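Local coordinates for protein serine racemase (Enterococcus faecalis, PDB 4ECL) that belongs to the alanine racemase family, its cytoplasmic part pairing a TIM-barrel domain with a C-terminal domain rich in beta strands, at residues A[184-187]-A[188-191]; A[233-236]-A[237-240]; A[310-314]-A[315-319]. One frame throughout, in Å; residues are numbered along the deposited sequence.

In the fold
The three contacts, each local, follow one another along the chain. Interaction 1 lies on helix 169-191, in the beta-alpha-beta unit formed with strands 152-158 and 198-200 of the TIM barrel. Interaction 2 bends the loop from strand 217-220 to strand 245-257, the passage between the two sheets, with its centre about 32 Å from that of interaction 1. Interaction 3 turns the chain between strands 304-309 and 317-320 of the mixed sheet, about 36 Å from interaction 2 and about 57 Å from interaction 1, centre to centre. They mark a barrel helix, the inter-domain loop and a C-terminal-domain turn at the dimer interface, with interactions 1 and 3 on opposite sides of the chain's centre.

Interaction 1: residues A[184-187]-A[188-191]; sequences KVLD and WLKS
V185 lays its CG1 methyl against CD1 of L189 at 3.9 Å, one helical turn further on, the two side chains running alongside each other in one direction. The torsion of V185 (chi1 169°) turns CG1 away from its own backbone N and up to the leucine. A second buried leucine, L186, reaches the same L189 CD1 more loosely with its CD2, at 4.4 Å. These branched apolar residues suit the inner face of helix 169-191, which connects strand 152-158 to strand 198-200 in a beta-alpha-beta unit of the TIM barrel: L186 and L189 both pack on I157, and L189 also meets I143 and L144 of helix 140-146. The W188 ring meets D141 and L144 of that helix, takes L189 CD2 in plane at its edge, and K140 makes a cation-pi contact with it. The backbone is regular, with L189 N bonded to V185 O at 2.8 Å and equivalent bonds from W188, K190 and S191. At the C-terminal end, D187 O accepts twice from one residue: S191 N at 2.9 Å, and S191 OG at 3.0 Å, the hydroxyl standing above the carbonyl plane. Serine's short side chain can fold back this way as the helix runs out.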
ATOM      1  N   LYS A 184      30.991  -1.471 -24.701  1.00 32.95           N
ATOM      2  CA  LYS A 184      31.553  -2.570 -25.481  1.00 35.76           C
ATOM      3  C   LYS A 184      30.488  -3.102 -26.439  1.00 32.02           C
ATOM      4  O   LYS A 184      30.763  -3.303 -27.629  1.00 31.25           O
ATOM      5  CB  LYS A 184      32.090  -3.675 -24.577  1.00 39.17           C
ATOM      6  CG  LYS A 184      33.443  -3.365 -23.960  1.00 45.15           C
ATOM      7  CD  LYS A 184      33.973  -4.543 -23.143  1.00 55.61           C
ATOM      8  CE  LYS A 184      35.430  -4.338 -22.721  1.00 62.15           C
ATOM      9  NZ  LYS A 184      35.653  -3.045 -21.998  1.00 66.21           N
ATOM     10  N   VAL A 185      29.274  -3.302 -25.927  1.00 33.05           N
ATOM     11  CA  VAL A 185      28.149  -3.710 -26.769  1.00 32.70           C
ATOM     12  C   VAL A 185      27.913  -2.711 -27.897  1.00 32.96           C
ATOM     13  O   VAL A 185      27.779  -3.095 -29.063  1.00 32.23           O
ATOM     14  CB  VAL A 185      26.838  -3.826 -25.991  1.00 30.09           C
ATOM     15  CG1 VAL A 185      25.669  -3.987 -26.965  1.00 26.44           C
ATOM     16  CG2 VAL A 185      26.884  -4.989 -24.995  1.00 28.59           C
ATOM     17  N   LEU A 186      27.854  -1.431 -27.541  1.00 27.08           N
ATOM     18  CA  LEU A 186      27.651  -0.369 -28.523  1.00 31.97           C
ATOM     19  C   LEU A 186      28.738  -0.360 -29.612  1.00 35.71           C
ATOM     20  O   LEU A 186      28.434  -0.217 -30.800  1.00 35.12           O
ATOM     21  CB  LEU A 186      27.592   0.997 -27.841  1.00 29.30           C
ATOM     22  CG  LEU A 186      26.483   1.218 -26.813  1.00 28.25           C
ATOM     23  CD1 LEU A 186      26.239   2.708 -26.627  1.00 27.45           C
ATOM     24  CD2 LEU A 186      25.209   0.523 -27.231  1.00 27.80           C
ATOM     25  N   ASP A 187      29.996  -0.504 -29.202  1.00 33.32           N
ATOM     26  CA  ASP A 187      31.103  -0.520 -30.150  1.00 34.54           C
ATOM     27  C   ASP A 187      30.932  -1.698 -31.097  1.00 39.59           C
ATOM     28  O   ASP A 187      31.065  -1.561 -32.313  1.00 40.94           O
ATOM     29  CB  ASP A 187      32.437  -0.660 -29.421  1.00 47.18           C
ATOM     30  CG  ASP A 187      32.795   0.562 -28.616  1.00 58.76           C
ATOM     31  OD1 ASP A 187      32.278   1.658 -28.927  1.00 65.46           O
ATOM     32  OD2 ASP A 187      33.602   0.426 -27.672  1.00 62.36           O
ATOM     33  N   TRP A 188      30.636  -2.857 -30.521  1.00 37.54           N
ATOM     34  CA  TRP A 188      30.439  -4.066 -31.305  1.00 34.81           C
ATOM     35  C   TRP A 188      29.285  -3.885 -32.291  1.00 32.27           C
ATOM     36  O   TRP A 188      29.404  -4.241 -33.455  1.00 38.59           O
ATOM     37  CB  TRP A 188      30.183  -5.263 -30.389  1.00 42.67           C
ATOM     38  CG  TRP A 188      30.144  -6.583 -31.123  1.00 42.05           C
ATOM     39  CD1 TRP A 188      31.178  -7.449 -31.302  1.00 47.39           C
ATOM     40  CD2 TRP A 188      29.012  -7.169 -31.772  1.00 38.75           C
ATOM     41  NE1 TRP A 188      30.764  -8.536 -32.029  1.00 51.59           N
ATOM     42  CE2 TRP A 188      29.432  -8.389 -32.325  1.00 48.11           C
ATOM     43  CE3 TRP A 188      27.677  -6.778 -31.935  1.00 41.43           C
ATOM     44  CZ2 TRP A 188      28.572  -9.227 -33.032  1.00 51.91           C
ATOM     45  CZ3 TRP A 188      26.825  -7.602 -32.634  1.00 48.31           C
ATOM     46  CH2 TRP A 188      27.274  -8.816 -33.176  1.00 52.58           C
ATOM     47  N   LEU A 189      28.169  -3.332 -31.828  1.00 28.64           N
ATOM     48  CA  LEU A 189      27.053  -3.028 -32.723  1.00 32.00           C
ATOM     49  C   LEU A 189      27.474  -2.102 -33.867  1.00 36.68           C
ATOM     50  O   LEU A 189      27.147  -2.349 -35.032  1.00 39.00           O
ATOM     51  CB  LEU A 189      25.877  -2.413 -31.951  1.00 28.36           C
ATOM     52  CG  LEU A 189      25.122  -3.340 -31.007  1.00 26.72           C
ATOM     53  CD1 LEU A 189      24.064  -2.584 -30.173  1.00 24.51           C
ATOM     54  CD2 LEU A 189      24.491  -4.479 -31.809  1.00 29.05           C
ATOM     55  N   LYS A 190      28.205  -1.043 -33.531  1.00 34.94           N
ATOM     56  CA  LYS A 190      28.683  -0.092 -34.528  1.00 43.60           C
ATOM     57  C   LYS A 190      29.492  -0.795 -35.617  1.00 50.12           C
ATOM     58  O   LYS A 190      29.288  -0.576 -36.816  1.00 51.79           O
ATOM     59  CB  LYS A 190      29.550   0.976 -33.866  1.00 46.24           C
ATOM     60  CG  LYS A 190      28.770   2.035 -33.108  1.00 58.10           C
ATOM     61  CD  LYS A 190      29.695   3.118 -32.571  1.00 63.43           C
ATOM     62  CE  LYS A 190      30.611   3.639 -33.669  1.00 66.89           C
ATOM     63  NZ  LYS A 190      29.836   4.115 -34.850  1.00 71.09           N
ATOM     64  N   SER A 191      30.410  -1.647 -35.180  1.00 48.83           N
ATOM     65  CA  SER A 191      31.268  -2.398 -36.077  1.00 49.84           C
ATOM     66  C   SER A 191      30.456  -3.257 -37.038  1.00 51.44           C
ATOM     67  O   SER A 191      30.904  -3.551 -38.145  1.00 60.94           O
ATOM     68  CB  SER A 191      32.224  -3.262 -35.260  1.00 47.74           C
ATOM     69  OG  SER A 191      32.992  -2.436 -34.398  1.00 49.71           O
TER

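Interaction 2: residues A[233-236]-A[237-240]; sequences DKTK and LELD
The backbone of 233-236 runs extended until K236, whose helical angles (phi -63°, psi -53°) bend the chain before 237-240 resumes an extended course. This bend lies in the loop between strands 217-220 and 245-257, set against helix 204-209, and brings T235 CA to within 6.1 Å of E238 CA. Within the bend, T235 turns its hydroxyl across: chi1 of 49° places OG1 between its own N and carbonyl carbon, facing L237. OG1 donates to L237 O at 2.5 Å, a value that deserves caution. Threonine suits the place because its OG1 serves the loop while the rest of the side chain is buried against Y205 and L208 of helix 204-209. That helix holds the bend from outside as well, through the side chain of N209, which accepts from K236 N, and a backbone bond between L208 and L237. The leucine side chain packs on A26 and P211, and L239 on helix 13-25. On the exposed side, K234 and E238 cross at a slant, the lysine kinked at its second and third torsions. Its CE methylene comes to 3.3 Å from E238 OE2, whereas NZ stays 4.1 Å from the same oxygen. The opposite charges therefore attract without forming a salt bridge, probably a mild, solvent-screened pull, and the one hydrogen bond between the segments, from the threonine hydroxyl, is very short as modelled.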
ATOM      1  N   ASP A 233      23.842  10.639   2.000  1.00101.36           N
ATOM      2  CA  ASP A 233      25.006  10.395   1.152  1.00 99.22           C
ATOM      3  C   ASP A 233      25.541  11.695   0.573  1.00 90.61           C
ATOM      4  O   ASP A 233      24.766  12.571   0.173  1.00 89.33           O
ATOM      5  CB  ASP A 233      24.674   9.434   0.004  1.00103.28           C
ATOM      6  CG  ASP A 233      25.812   9.318  -1.012  1.00107.17           C
ATOM      7  OD1 ASP A 233      26.988   9.253  -0.589  1.00108.84           O
ATOM      8  OD2 ASP A 233      25.534   9.302  -2.233  1.00106.88           O
ATOM      9  N   LYS A 234      26.864  11.818   0.531  1.00 81.48           N
ATOM     10  CA  LYS A 234      27.495  12.895  -0.218  1.00 71.58           C
ATOM     11  C   LYS A 234      27.657  12.474  -1.676  1.00 57.23           C
ATOM     12  O   LYS A 234      28.611  11.778  -2.028  1.00 53.30           O
ATOM     13  CB  LYS A 234      28.856  13.260   0.376  1.00 74.34           C
ATOM     14  CG  LYS A 234      29.499  14.473  -0.282  1.00 76.51           C
ATOM     15  CD  LYS A 234      29.984  15.469   0.757  1.00 80.54           C
ATOM     16  CE  LYS A 234      28.861  15.840   1.719  1.00 80.78           C
ATOM     17  NZ  LYS A 234      29.336  16.738   2.809  1.00 82.88           N
ATOM     18  N   THR A 235      26.712  12.888  -2.515  1.00 43.37           N
ATOM     19  CA  THR A 235      26.803  12.620  -3.942  1.00 40.15           C
ATOM     20  C   THR A 235      27.841  13.537  -4.581  1.00 36.24           C
ATOM     21  O   THR A 235      28.228  14.541  -3.989  1.00 35.13           O
ATOM     22  CB  THR A 235      25.445  12.812  -4.633  1.00 35.80           C
ATOM     23  OG1 THR A 235      24.896  14.074  -4.246  1.00 34.74           O
ATOM     24  CG2 THR A 235      24.474  11.687  -4.246  1.00 32.35           C
ATOM     25  N   LYS A 236      28.295  13.191  -5.783  1.00 34.26           N
ATOM     26  CA  LYS A 236      29.288  14.001  -6.476  1.00 33.88           C
ATOM     27  C   LYS A 236      28.721  15.383  -6.776  1.00 36.70           C
ATOM     28  O   LYS A 236      29.320  16.393  -6.425  1.00 41.83           O
ATOM     29  CB  LYS A 236      29.774  13.318  -7.759  1.00 35.50           C
ATOM     30  CG  LYS A 236      30.612  12.071  -7.514  1.00 37.81           C
ATOM     31  CD  LYS A 236      31.714  12.353  -6.506  1.00 50.19           C
ATOM     32  CE  LYS A 236      32.480  11.088  -6.139  1.00 56.56           C
ATOM     33  NZ  LYS A 236      33.447  11.326  -5.021  1.00 60.38           N
ATOM     34  N   LEU A 237      27.561  15.432  -7.416  1.00 32.34           N
ATOM     35  CA  LEU A 237      26.866  16.696  -7.557  1.00 34.41           C
ATOM     36  C   LEU A 237      26.002  16.861  -6.320  1.00 44.44           C
ATOM     37  O   LEU A 237      25.425  15.894  -5.828  1.00 46.02           O
ATOM     38  CB  LEU A 237      25.941  16.689  -8.767  1.00 26.01           C
ATOM     39  CG  LEU A 237      26.452  16.370 -10.159  1.00 26.53           C
ATOM     40  CD1 LEU A 237      25.314  16.677 -11.107  1.00 28.54           C
ATOM     41  CD2 LEU A 237      27.683  17.212 -10.480  1.00 30.49           C
ATOM     42  N   GLU A 238      25.906  18.078  -5.814  1.00 44.86           N
ATOM     43  CA  GLU A 238      24.943  18.355  -4.766  1.00 49.03           C
ATOM     44  C   GLU A 238      23.943  19.357  -5.303  1.00 44.61           C
ATOM     45  O   GLU A 238      24.210  20.553  -5.347  1.00 47.86           O
ATOM     46  CB  GLU A 238      25.631  18.870  -3.503  1.00 59.83           C
ATOM     47  CG  GLU A 238      26.405  17.792  -2.759  1.00 70.60           C
ATOM     48  CD  GLU A 238      26.872  18.248  -1.389  1.00 80.84           C
ATOM     49  OE1 GLU A 238      27.067  19.468  -1.198  1.00 85.11           O
ATOM     50  OE2 GLU A 238      27.040  17.384  -0.500  1.00 83.53           O
ATOM     51  N   LEU A 239      22.803  18.852  -5.746  1.00 36.20           N
ATOM     52  CA  LEU A 239      21.769  19.691  -6.323  1.00 35.48           C
ATOM     53  C   LEU A 239      20.817  20.206  -5.252  1.00 37.30           C
ATOM     54  O   LEU A 239      20.664  19.603  -4.183  1.00 31.21           O
ATOM     55  CB  LEU A 239      20.984  18.916  -7.384  1.00 35.56           C
ATOM     56  CG  LEU A 239      21.803  18.437  -8.587  1.00 35.99           C
ATOM     57  CD1 LEU A 239      20.894  17.768  -9.610  1.00 28.34           C
ATOM     58  CD2 LEU A 239      22.550  19.608  -9.201  1.00 37.29           C
ATOM     59  N   ASP A 240      20.175  21.326  -5.559  1.00 36.65           N
ATOM     60  CA  ASP A 240      19.196  21.927  -4.673  1.00 34.95           C
ATOM     61  C   ASP A 240      17.831  21.366  -5.025  1.00 34.08           C
ATOM     62  O   ASP A 240      17.108  21.941  -5.832  1.00 40.85           O
ATOM     63  CB  ASP A 240      19.211  23.452  -4.833  1.00 39.98           C
ATOM     64  CG  ASP A 240      18.244  24.148  -3.893  1.00 48.95           C
ATOM     65  OD1 ASP A 240      17.924  23.566  -2.833  1.00 52.33           O
ATOM     66  OD2 ASP A 240      17.807  25.274  -4.213  1.00 49.38           O
TER

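Interaction 3: residues A[310-314]-A[315-319]; sequences GKICM and DQLAV
This is a tight local turn, C313 to Q316, closing the connection between the antiparallel strands 304-309 and 317-320 of the C-terminal domain. M314 and D315, its central residues, have angles roughly those of a type I turn, and the CA atoms of C313 and Q316 are 5.3 Å apart. A bond from C313 N to Q316 O, 2.9 Å, fastens the base from first N to fourth O, as in a hairpin pair, nearly head-on to the carbonyl but bent at the hydrogen (143°). The pair of a classical turn bond, C313 O and Q316 N, is 4.1 Å apart. Further out, a water bridges the arms, donating to K311 O and accepting from A318 N, 2.8 Å from each. L317, with CG between its N and carbonyl carbon (chi1 59°), carries CD2 to 3.9 Å from I312 CG2; both are buried, as suits apolar side chains, the leucine also resting on F288 and L280. At the tip, selenomethionine M314 stretches beside D315, its CG 3.3 Å from D315 OD1, which R367 holds by a salt bridge. The second subunit covers the turn: its R132 binds K311 O and packs on C313 and Q316; its K38 packs on M314 and makes a weak, long ion pair with D315 OD2. A C-terminal-domain loop reaching the partner's barrel is consistent with the alanine racemase family, whose dimers build active sites where these domains meet.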
ATOM      1  N   GLY A 310       1.015   4.308  21.409  1.00 37.60           N
ATOM      2  CA  GLY A 310       0.383   3.020  21.189  1.00 35.81           C
ATOM      3  C   GLY A 310       0.618   2.503  19.781  1.00 35.11           C
ATOM      4  O   GLY A 310       1.387   3.088  19.011  1.00 35.68           O
ATOM      5  N   LYS A 311      -0.054   1.411  19.438  1.00 31.48           N
ATOM      6  CA  LYS A 311       0.088   0.814  18.113  1.00 31.47           C
ATOM      7  C   LYS A 311      -0.695   1.615  17.081  1.00 31.09           C
ATOM      8  O   LYS A 311      -1.714   2.247  17.406  1.00 33.48           O
ATOM      9  CB  LYS A 311      -0.402  -0.632  18.123  1.00 37.16           C
ATOM     10  CG  LYS A 311       0.110  -1.452  19.296  1.00 44.13           C
ATOM     11  CD  LYS A 311       1.632  -1.568  19.264  1.00 49.79           C
ATOM     12  CE  LYS A 311       2.113  -2.459  18.116  1.00 53.94           C
ATOM     13  NZ  LYS A 311       3.596  -2.678  18.129  1.00 54.71           N
ATOM     14  N   ILE A 312      -0.206   1.600  15.846  1.00 25.52           N
ATOM     15  CA  ILE A 312      -0.909   2.213  14.730  1.00 22.30           C
ATOM     16  C   ILE A 312      -1.966   1.249  14.220  1.00 27.78           C
ATOM     17  O   ILE A 312      -1.686   0.082  14.001  1.00 27.91           O
ATOM     18  CB  ILE A 312       0.058   2.575  13.593  1.00 22.78           C
ATOM     19  CG1 ILE A 312       1.079   3.605  14.087  1.00 27.00           C
ATOM     20  CG2 ILE A 312      -0.714   3.105  12.392  1.00 19.44           C
ATOM     21  CD1 ILE A 312       2.082   4.050  13.036  1.00 19.92           C
ATOM     22  N   CYS A 313      -3.192   1.722  14.053  1.00 26.08           N
ATOM     23  CA  CYS A 313      -4.252   0.835  13.603  1.00 24.66           C
ATOM     24  C   CYS A 313      -4.420   0.914  12.103  1.00 23.23           C
ATOM     25  O   CYS A 313      -3.680   1.604  11.418  1.00 24.24           O
ATOM     26  CB  CYS A 313      -5.578   1.150  14.311  1.00 23.77           C
ATOM     27  SG  CYS A 313      -5.444   0.985  16.094  1.00 35.05           S
HETATM   28  N   MSE A 314      -5.398   0.181  11.597  1.00 30.64           N
HETATM   29  CA  MSE A 314      -5.615   0.095  10.166  1.00 31.54           C
HETATM   30  C   MSE A 314      -6.084   1.422   9.590  1.00 29.51           C
HETATM   31  O   MSE A 314      -5.677   1.799   8.488  1.00 26.85           O
HETATM   32  CB  MSE A 314      -6.609  -1.023   9.859  1.00 31.19           C
HETATM   33  CG  MSE A 314      -7.037  -1.109   8.421  1.00 31.99           C
HETATM   34 SE   MSE A 314      -7.773  -2.866   8.114  0.75 35.52          SE
HETATM   35  CE  MSE A 314      -8.942  -2.479   6.722  1.00 22.63           C
ATOM     36  N   ASP A 315      -6.920   2.141  10.337  1.00 26.69           N
ATOM     37  CA  ASP A 315      -7.453   3.414   9.845  1.00 29.76           C
ATOM     38  C   ASP A 315      -7.278   4.622  10.772  1.00 26.64           C
ATOM     39  O   ASP A 315      -7.790   5.701  10.469  1.00 24.69           O
ATOM     40  CB  ASP A 315      -8.935   3.267   9.505  1.00 31.94           C
ATOM     41  CG  ASP A 315      -9.294   1.859   9.090  1.00 39.74           C
ATOM     42  OD1 ASP A 315      -8.981   1.477   7.935  1.00 39.17           O
ATOM     43  OD2 ASP A 315      -9.888   1.140   9.927  1.00 33.91           O
ATOM     44  N   GLN A 316      -6.582   4.455  11.893  1.00 20.96           N
ATOM     45  CA  GLN A 316      -6.422   5.559  12.833  1.00 27.30           C
ATOM     46  C   GLN A 316      -5.199   5.336  13.691  1.00 25.06           C
ATOM     47  O   GLN A 316      -4.697   4.213  13.775  1.00 24.36           O
ATOM     48  CB  GLN A 316      -7.652   5.688  13.757  1.00 30.33           C
ATOM     49  CG  GLN A 316      -7.818   4.508  14.727  1.00 32.36           C
ATOM     50  CD  GLN A 316      -8.868   4.749  15.815  1.00 35.69           C
ATOM     51  OE1 GLN A 316      -9.091   5.878  16.240  1.00 31.56           O
ATOM     52  NE2 GLN A 316      -9.508   3.678  16.270  1.00 39.19           N
ATOM     53  N   LEU A 317      -4.740   6.406  14.333  1.00 19.22           N
ATOM     54  CA  LEU A 317      -3.663   6.333  15.314  1.00 23.37           C
ATOM     55  C   LEU A 317      -3.799   7.465  16.338  1.00 26.04           C
ATOM     56  O   LEU A 317      -4.690   8.313  16.222  1.00 24.58           O
ATOM     57  CB  LEU A 317      -2.286   6.356  14.633  1.00 30.61           C
ATOM     58  CG  LEU A 317      -1.848   7.526  13.754  1.00 26.80           C
ATOM     59  CD1 LEU A 317      -1.281   8.676  14.592  1.00 22.82           C
ATOM     60  CD2 LEU A 317      -0.822   7.034  12.761  1.00 25.67           C
ATOM     61  N   ALA A 318      -2.925   7.464  17.343  1.00 25.35           N
ATOM     62  CA  ALA A 318      -3.001   8.430  18.425  1.00 31.39           C
ATOM     63  C   ALA A 318      -1.667   9.146  18.658  1.00 31.61           C
ATOM     64  O   ALA A 318      -0.601   8.530  18.600  1.00 30.84           O
ATOM     65  CB  ALA A 318      -3.457   7.739  19.699  1.00 28.32           C
ATOM     66  N   VAL A 319      -1.724  10.446  18.926  1.00 30.89           N
ATOM     67  CA  VAL A 319      -0.507  11.187  19.250  1.00 30.41           C
ATOM     68  C   VAL A 319      -0.649  11.973  20.539  1.00 32.53           C
ATOM     69  O   VAL A 319      -1.759  12.289  20.985  1.00 31.05           O
ATOM     70  CB  VAL A 319      -0.069  12.126  18.121  1.00 29.12           C
ATOM     71  CG1 VAL A 319       0.317  11.320  16.870  1.00 24.39           C
ATOM     72  CG2 VAL A 319      -1.158  13.118  17.811  1.00 21.10           C
TER
HETATM   73  O   HOH W   1      -1.810   4.988  18.131  1.00 32.24           O